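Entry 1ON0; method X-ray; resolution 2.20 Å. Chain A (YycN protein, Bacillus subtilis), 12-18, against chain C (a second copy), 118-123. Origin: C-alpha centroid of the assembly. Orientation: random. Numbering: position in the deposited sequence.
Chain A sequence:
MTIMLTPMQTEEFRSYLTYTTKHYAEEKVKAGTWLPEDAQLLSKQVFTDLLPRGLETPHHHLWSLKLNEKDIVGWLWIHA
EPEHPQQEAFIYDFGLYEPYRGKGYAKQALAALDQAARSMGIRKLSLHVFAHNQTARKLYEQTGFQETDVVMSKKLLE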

# COMPACT_ATOMS: atom_id res chain seq x y z
N GLU A 12 11.30 11.01 -16.75
CA GLU A 12 12.35 10.70 -15.78
C GLU A 12 12.00 11.36 -14.46
O GLU A 12 12.20 10.79 -13.39
CB GLU A 12 13.71 11.21 -16.27
CG GLU A 12 14.25 10.52 -17.51
CD GLU A 12 15.53 11.17 -18.05
OE1 GLU A 12 15.52 12.40 -18.30
OE2 GLU A 12 16.53 10.46 -18.24
N PHE A 13 11.46 12.58 -14.53
CA PHE A 13 11.10 13.32 -13.33
C PHE A 13 9.98 12.68 -12.53
O PHE A 13 10.13 12.43 -11.33
CB PHE A 13 10.69 14.75 -13.68
CG PHE A 13 10.26 15.57 -12.49
CD1 PHE A 13 11.16 15.88 -11.48
CD2 PHE A 13 8.96 16.04 -12.39
CE1 PHE A 13 10.76 16.64 -10.38
CE2 PHE A 13 8.56 16.80 -11.30
CZ PHE A 13 9.46 17.10 -10.29
N ARG A 14 8.86 12.43 -13.19
CA ARG A 14 7.71 11.83 -12.53
C ARG A 14 8.06 10.54 -11.82
O ARG A 14 7.70 10.34 -10.67
CB ARG A 14 6.59 11.60 -13.55
CG ARG A 14 6.12 12.88 -14.22
CD ARG A 14 4.61 12.91 -14.33
NE ARG A 14 4.17 12.76 -15.71
CZ ARG A 14 3.95 13.77 -16.54
NH1 ARG A 14 4.12 15.02 -16.13
NH2 ARG A 14 3.55 13.53 -17.78
N SER A 15 8.77 9.66 -12.53
CA SER A 15 9.20 8.40 -11.94
C SER A 15 10.08 8.69 -10.73
O SER A 15 9.95 8.06 -9.69
CB SER A 15 9.96 7.57 -12.97
OG SER A 15 9.08 7.02 -13.91
N TYR A 16 10.99 9.64 -10.88
CA TYR A 16 11.90 10.03 -9.82
C TYR A 16 11.13 10.55 -8.61
O TYR A 16 11.48 10.27 -7.45
CB TYR A 16 12.85 11.11 -10.31
CG TYR A 16 13.57 11.81 -9.20
CD1 TYR A 16 14.47 11.12 -8.38
CD2 TYR A 16 13.30 13.15 -8.90
CE1 TYR A 16 15.07 11.74 -7.29
CE2 TYR A 16 13.90 13.78 -7.80
CZ TYR A 16 14.78 13.07 -7.01
OH TYR A 16 15.33 13.67 -5.90
N LEU A 17 10.08 11.31 -8.87
CA LEU A 17 9.27 11.87 -7.80
C LEU A 17 8.59 10.74 -7.02
O LEU A 17 8.64 10.72 -5.80
CB LEU A 17 8.25 12.84 -8.38
CG LEU A 17 7.22 13.56 -7.52
CD1 LEU A 17 6.71 14.77 -8.28
CD2 LEU A 17 6.06 12.62 -7.19
N THR A 18 7.98 9.80 -7.73
CA THR A 18 7.32 8.70 -7.05
C THR A 18 8.33 7.90 -6.23
O THR A 18 8.03 7.44 -5.14
CB THR A 18 6.62 7.75 -8.05
OG1 THR A 18 5.63 8.48 -8.78
CG2 THR A 18 5.97 6.58 -7.31
N ARG C 118 0.29 19.93 -10.80
CA ARG C 118 1.23 21.01 -11.06
C ARG C 118 2.65 20.61 -10.65
O ARG C 118 3.59 20.84 -11.40
CB ARG C 118 0.79 22.27 -10.33
CG ARG C 118 1.61 23.50 -10.64
CD ARG C 118 0.84 24.76 -10.28
NE ARG C 118 1.66 25.96 -10.40
CZ ARG C 118 2.33 26.31 -11.50
NH1 ARG C 118 2.30 25.55 -12.58
NH2 ARG C 118 3.04 27.43 -11.51
N SER C 119 2.81 19.99 -9.48
CA SER C 119 4.14 19.56 -9.06
C SER C 119 4.67 18.41 -9.92
O SER C 119 5.85 18.09 -9.88
CB SER C 119 4.13 19.15 -7.58
OG SER C 119 3.23 18.09 -7.34
N MSE C 120 3.79 17.78 -10.70
CA MSE C 120 4.20 16.67 -11.57
C MSE C 120 4.43 17.14 -12.98
O MSE C 120 4.87 16.38 -13.83
CB MSE C 120 3.13 15.58 -11.59
CG MSE C 120 3.00 14.82 -10.31
SE MSE C 120 1.57 13.57 -10.44
CE MSE C 120 2.23 12.54 -11.94
N GLY C 121 4.12 18.40 -13.23
CA GLY C 121 4.30 18.96 -14.56
C GLY C 121 3.07 18.83 -15.42
O GLY C 121 3.11 19.17 -16.60
N ILE C 122 1.97 18.34 -14.85
CA ILE C 122 0.72 18.16 -15.60
C ILE C 122 -0.05 19.48 -15.72
O ILE C 122 -0.42 20.07 -14.71
CB ILE C 122 -0.18 17.10 -14.93
CG1 ILE C 122 0.54 15.74 -14.95
CG2 ILE C 122 -1.53 17.02 -15.64
CD1 ILE C 122 -0.12 14.65 -14.08
N ARG C 123 -0.28 19.94 -16.95
CA ARG C 123 -1.00 21.20 -17.13
C ARG C 123 -2.45 21.05 -17.57
O ARG C 123 -3.13 22.05 -17.81
CB ARG C 123 -0.25 22.11 -18.12
CG ARG C 123 0.79 23.01 -17.45
CD ARG C 123 1.37 24.06 -18.41
NE ARG C 123 2.28 23.48 -19.39
CZ ARG C 123 3.55 23.19 -19.16
NH1 ARG C 123 4.08 23.42 -17.97
NH2 ARG C 123 4.29 22.65 -20.12

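The contact between these two copies of YycN illustrates a general principle: a backbone carbonyl near the end of a helix can accept a hydrogen bond from a side chain of a neighbouring helix, with apolar packing alongside. The one hydrogen bond across the stretches runs from A:Arg14 NH1 to C:Met120 O, at 2.8 Å with an N-H...O angle of 151°. The CB of A:Arg14 leaves sideways, but the long side chain, with chi2 and chi3 both between wells, ends nearer to chain C. The acceptor lies at the edge of the guanidinium, near its plane, while C:Ile122 CG1 covers one face, 3.8 Å from A:Arg14 NH1. Arginine suits this place because its aliphatic part packs too, with A:Arg14 CD 3.4 Å from CE of the buried selenomethionine C:Met120.

A:Phe13 and A:Leu17, one helical turn apart, both point toward chain C. The ring edge of buried A:Phe13 meets the preceding carbonyl, CE2 lying 3.3 Å from C:Ser119 O, and A:Leu17 offers an apolar surface, its CD1 4.2 Å from C:Met120 CG. C:Gly121 is the first residue to leave helical phi/psi, in a Schellman motif with phi of 91°; a CB there would be jammed against C:Met120 O. Together the two stretches bury 276 Å², most of it on A:Arg14 and C:Met120.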